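3,4-dihydroxybenzoate decarboxylase (Enterobacter cloacae, PDB 5NY5) probably catalyses the reversible decarboxylation of 3,4-dihydroxybenzoate to catechol as a UbiD-family enzyme dependent on prenylated FMN and a metal ion. Local coordinates at residues A145-L155 / D166-V174. Sequence-based numbering, arbitrary orientation.
Sequences AGPFFCLGLVL and DVTIHRLCV
Strands 148-155 and 166-174 pair antiparallel as the two arms of a beta hairpin, Phe149 with Leu172 and Val154 with Thr168 forming hydrogen-bonded pairs, while a beta bulge at Cys150 and Leu151 shifts the register by one before Gly152 meets His170. Beside the bulge the bond from Gly152 N to His170 O is weak, whereas Val154 N bonds Thr168 O at 2.7 Å. Cys173 lies over one face of the Phe148 ring: CB is 3.9 Å from the ring centroid in a CH-pi contact, and SG, turned anti to the backbone N (chi1 -179°), adds a sulfur-aromatic contact, 4.4 Å from the same centroid. Arg171 runs out as an extended chain whose CD passes 4.0 Å from Phe148 CE1, and its guanidinium reaches a salt bridge with Glu289. At the open end of the hairpin, the side chains of Val174 and Pro147 cross at about a right angle, Val174 CB 3.6 Å from Pro147 CG, and Val174 CG2 touches Phe149 CE2. On the face shared with Leu172, Val154 CG2 presses on His170 CD2 at 3.4 Å. The imidazole is held from both nitrogens: NE2 hydrogen-bonds Thr168 OG1 at 2.6 Å and ND1 the carbonyl of Phe183, which fixes its rotation. On the opposite face, the side chains of Leu155 and Val167 lie side by side, Leu155 CD2 3.5 Å from Val167 CB. The hairpin belongs to the antiparallel sheet of the UbiD Rift-related, FMN-binding domain; its second strand supplies Ile169, His170 and Arg171 to the prenylated FMN site and Asp166 to the manganese site, both empty in this apo chain.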
loop_
_atom_site.group_PDB
_atom_site.type_symbol
_atom_site.label_atom_id
_atom_site.label_comp_id
_atom_site.label_asym_id
_atom_site.label_seq_id
_atom_site.Cartn_x
_atom_site.Cartn_y
_atom_site.Cartn_z
ATOM N N ALA A 145 -12.980 26.652 32.733
ATOM C CA ALA A 145 -13.440 28.009 32.474
ATOM C C ALA A 145 -14.174 28.607 33.665
ATOM O O ALA A 145 -14.265 29.833 33.771
ATOM C CB ALA A 145 -14.346 28.034 31.245
ATOM N N GLY A 146 -14.693 27.769 34.555
ATOM C CA GLY A 146 -15.443 28.218 35.702
ATOM C C GLY A 146 -16.264 27.076 36.255
ATOM O O GLY A 146 -16.210 25.951 35.750
ATOM N N PRO A 147 -17.026 27.333 37.314
ATOM C CA PRO A 147 -17.916 26.294 37.846
ATOM C C PRO A 147 -18.905 25.832 36.787
ATOM O O PRO A 147 -19.411 26.626 35.995
ATOM C CB PRO A 147 -18.614 26.987 39.022
ATOM C CG PRO A 147 -18.343 28.449 38.850
ATOM C CD PRO A 147 -17.041 28.553 38.135
ATOM N N PHE A 148 -19.169 24.529 36.778
ATOM C CA PHE A 148 -19.940 23.889 35.722
ATOM C C PHE A 148 -21.062 23.045 36.304
ATOM O O PHE A 148 -20.875 22.353 37.308
ATOM C CB PHE A 148 -19.047 22.989 34.851
ATOM C CG PHE A 148 -18.600 23.621 33.564
ATOM C CD1 PHE A 148 -19.438 23.646 32.465
ATOM C CD2 PHE A 148 -17.332 24.165 33.446
ATOM C CE1 PHE A 148 -19.028 24.218 31.276
ATOM C CE2 PHE A 148 -16.914 24.738 32.262
ATOM C CZ PHE A 148 -17.764 24.766 31.175
ATOM N N PHE A 149 -22.226 23.110 35.665
ATOM C CA PHE A 149 -23.258 22.090 35.793
ATOM C C PHE A 149 -23.185 21.215 34.551
ATOM O O PHE A 149 -23.211 21.730 33.429
ATOM C CB PHE A 149 -24.654 22.704 35.923
ATOM C CG PHE A 149 -24.810 23.634 37.091
ATOM C CD1 PHE A 149 -24.998 23.136 38.369
ATOM C CD2 PHE A 149 -24.793 25.005 36.909
ATOM C CE1 PHE A 149 -25.147 23.990 39.443
ATOM C CE2 PHE A 149 -24.942 25.863 37.979
ATOM C CZ PHE A 149 -25.121 25.355 39.247
ATOM N N CYS A 150 -23.085 19.902 34.743
ATOM C CA CYS A 150 -22.829 19.001 33.631
ATOM C C CYS A 150 -23.990 18.078 33.294
ATOM O O CYS A 150 -23.920 17.377 32.280
ATOM C CB CYS A 150 -21.581 18.155 33.917
ATOM S SG CYS A 150 -20.080 19.132 34.110
ATOM N N LEU A 151 -25.044 18.055 34.099
ATOM C CA LEU A 151 -26.192 17.187 33.857
ATOM C C LEU A 151 -27.486 17.985 33.945
ATOM O O LEU A 151 -28.429 17.628 34.654
ATOM C CB LEU A 151 -26.195 16.012 34.831
ATOM C CG LEU A 151 -25.059 15.007 34.629
ATOM C CD1 LEU A 151 -25.075 13.938 35.708
ATOM C CD2 LEU A 151 -25.151 14.379 33.248
ATOM N N GLY A 152 -27.540 19.092 33.211
ATOM C CA GLY A 152 -28.745 19.888 33.143
ATOM C C GLY A 152 -29.675 19.436 32.037
ATOM O O GLY A 152 -29.376 19.621 30.853
ATOM N N LEU A 153 -30.795 18.825 32.408
ATOM C CA LEU A 153 -31.812 18.427 31.441
ATOM C C LEU A 153 -32.641 19.655 31.089
ATOM O O LEU A 153 -33.400 20.158 31.924
ATOM C CB LEU A 153 -32.687 17.313 32.006
ATOM C CG LEU A 153 -33.749 16.767 31.053
ATOM C CD1 LEU A 153 -33.123 15.845 30.024
ATOM C CD2 LEU A 153 -34.845 16.053 31.814
ATOM N N VAL A 154 -32.500 20.141 29.860
ATOM C CA VAL A 154 -33.104 21.399 29.437
ATOM C C VAL A 154 -34.391 21.112 28.681
ATOM O O VAL A 154 -34.401 20.318 27.733
ATOM C CB VAL A 154 -32.131 22.217 28.572
ATOM C CG1 VAL A 154 -32.795 23.498 28.106
ATOM C CG2 VAL A 154 -30.866 22.526 29.352
ATOM N N LEU A 155 -35.477 21.757 29.100
ATOM C CA LEU A 155 -36.749 21.719 28.395
ATOM C C LEU A 155 -36.961 23.043 27.674
ATOM O O LEU A 155 -36.652 24.108 28.214
ATOM C CB LEU A 155 -37.915 21.461 29.355
ATOM C CG LEU A 155 -37.812 20.287 30.329
ATOM C CD1 LEU A 155 -39.101 20.120 31.114
ATOM C CD2 LEU A 155 -37.479 19.010 29.603
ATOM N N ASP A 166 -38.547 20.224 22.820
ATOM C CA ASP A 166 -37.257 19.553 22.755
ATOM C C ASP A 166 -36.671 19.476 24.155
ATOM O O ASP A 166 -36.589 20.494 24.850
ATOM C CB ASP A 166 -36.292 20.287 21.820
ATOM C CG ASP A 166 -34.990 19.539 21.623
ATOM O OD1 ASP A 166 -35.033 18.299 21.488
ATOM O OD2 ASP A 166 -33.924 20.191 21.609
ATOM N N VAL A 167 -36.276 18.276 24.570
ATOM C CA VAL A 167 -35.605 18.065 25.846
ATOM C C VAL A 167 -34.241 17.450 25.558
ATOM O O VAL A 167 -34.125 16.532 24.737
ATOM C CB VAL A 167 -36.449 17.197 26.802
ATOM C CG1 VAL A 167 -37.921 17.215 26.391
ATOM C CG2 VAL A 167 -35.928 15.776 26.921
ATOM N N THR A 168 -33.206 17.993 26.194
ATOM C CA THR A 168 -31.831 17.626 25.887
ATOM C C THR A 168 -30.969 17.815 27.126
ATOM O O THR A 168 -31.408 18.367 28.138
ATOM C CB THR A 168 -31.271 18.459 24.728
ATOM O OG1 THR A 168 -31.753 19.805 24.826
ATOM C CG2 THR A 168 -31.676 17.871 23.388
ATOM N N ILE A 169 -29.723 17.359 27.028
ATOM C CA ILE A 169 -28.745 17.467 28.106
ATOM C C ILE A 169 -27.642 18.416 27.662
ATOM O O ILE A 169 -27.042 18.228 26.597
ATOM C CB ILE A 169 -28.169 16.093 28.488
ATOM C CG1 ILE A 169 -29.289 15.154 28.939
ATOM C CG2 ILE A 169 -27.124 16.241 29.584
ATOM C CD1 ILE A 169 -28.799 13.840 29.509
ATOM N N HIS A 170 -27.375 19.430 28.479
ATOM C CA HIS A 170 -26.356 20.428 28.198
ATOM C C HIS A 170 -25.473 20.604 29.423
ATOM O O HIS A 170 -25.782 20.123 30.517
ATOM C CB HIS A 170 -26.978 21.778 27.815
ATOM C CG HIS A 170 -27.988 21.694 26.714
ATOM N ND1 HIS A 170 -27.766 22.220 25.460
ATOM C CD2 HIS A 170 -29.227 21.152 26.680
ATOM C CE1 HIS A 170 -28.825 22.002 24.701
ATOM N NE2 HIS A 170 -29.727 21.357 25.418
ATOM N N ARG A 171 -24.361 21.305 29.229
ATOM C CA ARG A 171 -23.507 21.740 30.321
ATOM C C ARG A 171 -23.509 23.261 30.368
ATOM O O ARG A 171 -23.557 23.921 29.327
ATOM C CB ARG A 171 -22.077 21.209 30.173
ATOM C CG ARG A 171 -21.311 21.761 28.985
ATOM C CD ARG A 171 -19.940 21.119 28.880
ATOM N NE ARG A 171 -19.160 21.668 27.775
ATOM C CZ ARG A 171 -18.002 21.169 27.360
ATOM N NH1 ARG A 171 -17.487 20.103 27.957
ATOM N NH2 ARG A 171 -17.360 21.731 26.348
ATOM N N LEU A 172 -23.474 23.811 31.578
ATOM C CA LEU A 172 -23.594 25.248 31.782
ATOM C C LEU A 172 -22.490 25.727 32.709
ATOM O O LEU A 172 -22.238 25.112 33.750
ATOM C CB LEU A 172 -24.964 25.614 32.363
ATOM C CG LEU A 172 -26.182 25.346 31.476
ATOM C CD1 LEU A 172 -26.701 23.926 31.648
ATOM C CD2 LEU A 172 -27.274 26.361 31.754
ATOM N N CYS A 173 -21.845 26.826 32.335
ATOM C CA CYS A 173 -20.783 27.424 33.130
ATOM C C CYS A 173 -21.319 28.658 33.844
ATOM O O CYS A 173 -21.984 29.496 33.229
ATOM C CB CYS A 173 -19.589 27.794 32.249
ATOM S SG CYS A 173 -18.194 28.520 33.133
ATOM N N VAL A 174 -21.029 28.763 35.139
ATOM C CA VAL A 174 -21.496 29.896 35.928
ATOM C C VAL A 174 -20.666 31.122 35.572
ATOM O O VAL A 174 -19.434 31.104 35.667
ATOM C CB VAL A 174 -21.420 29.589 37.427
ATOM C CG1 VAL A 174 -21.812 30.808 38.239
ATOM C CG2 VAL A 174 -22.307 28.406 37.770
#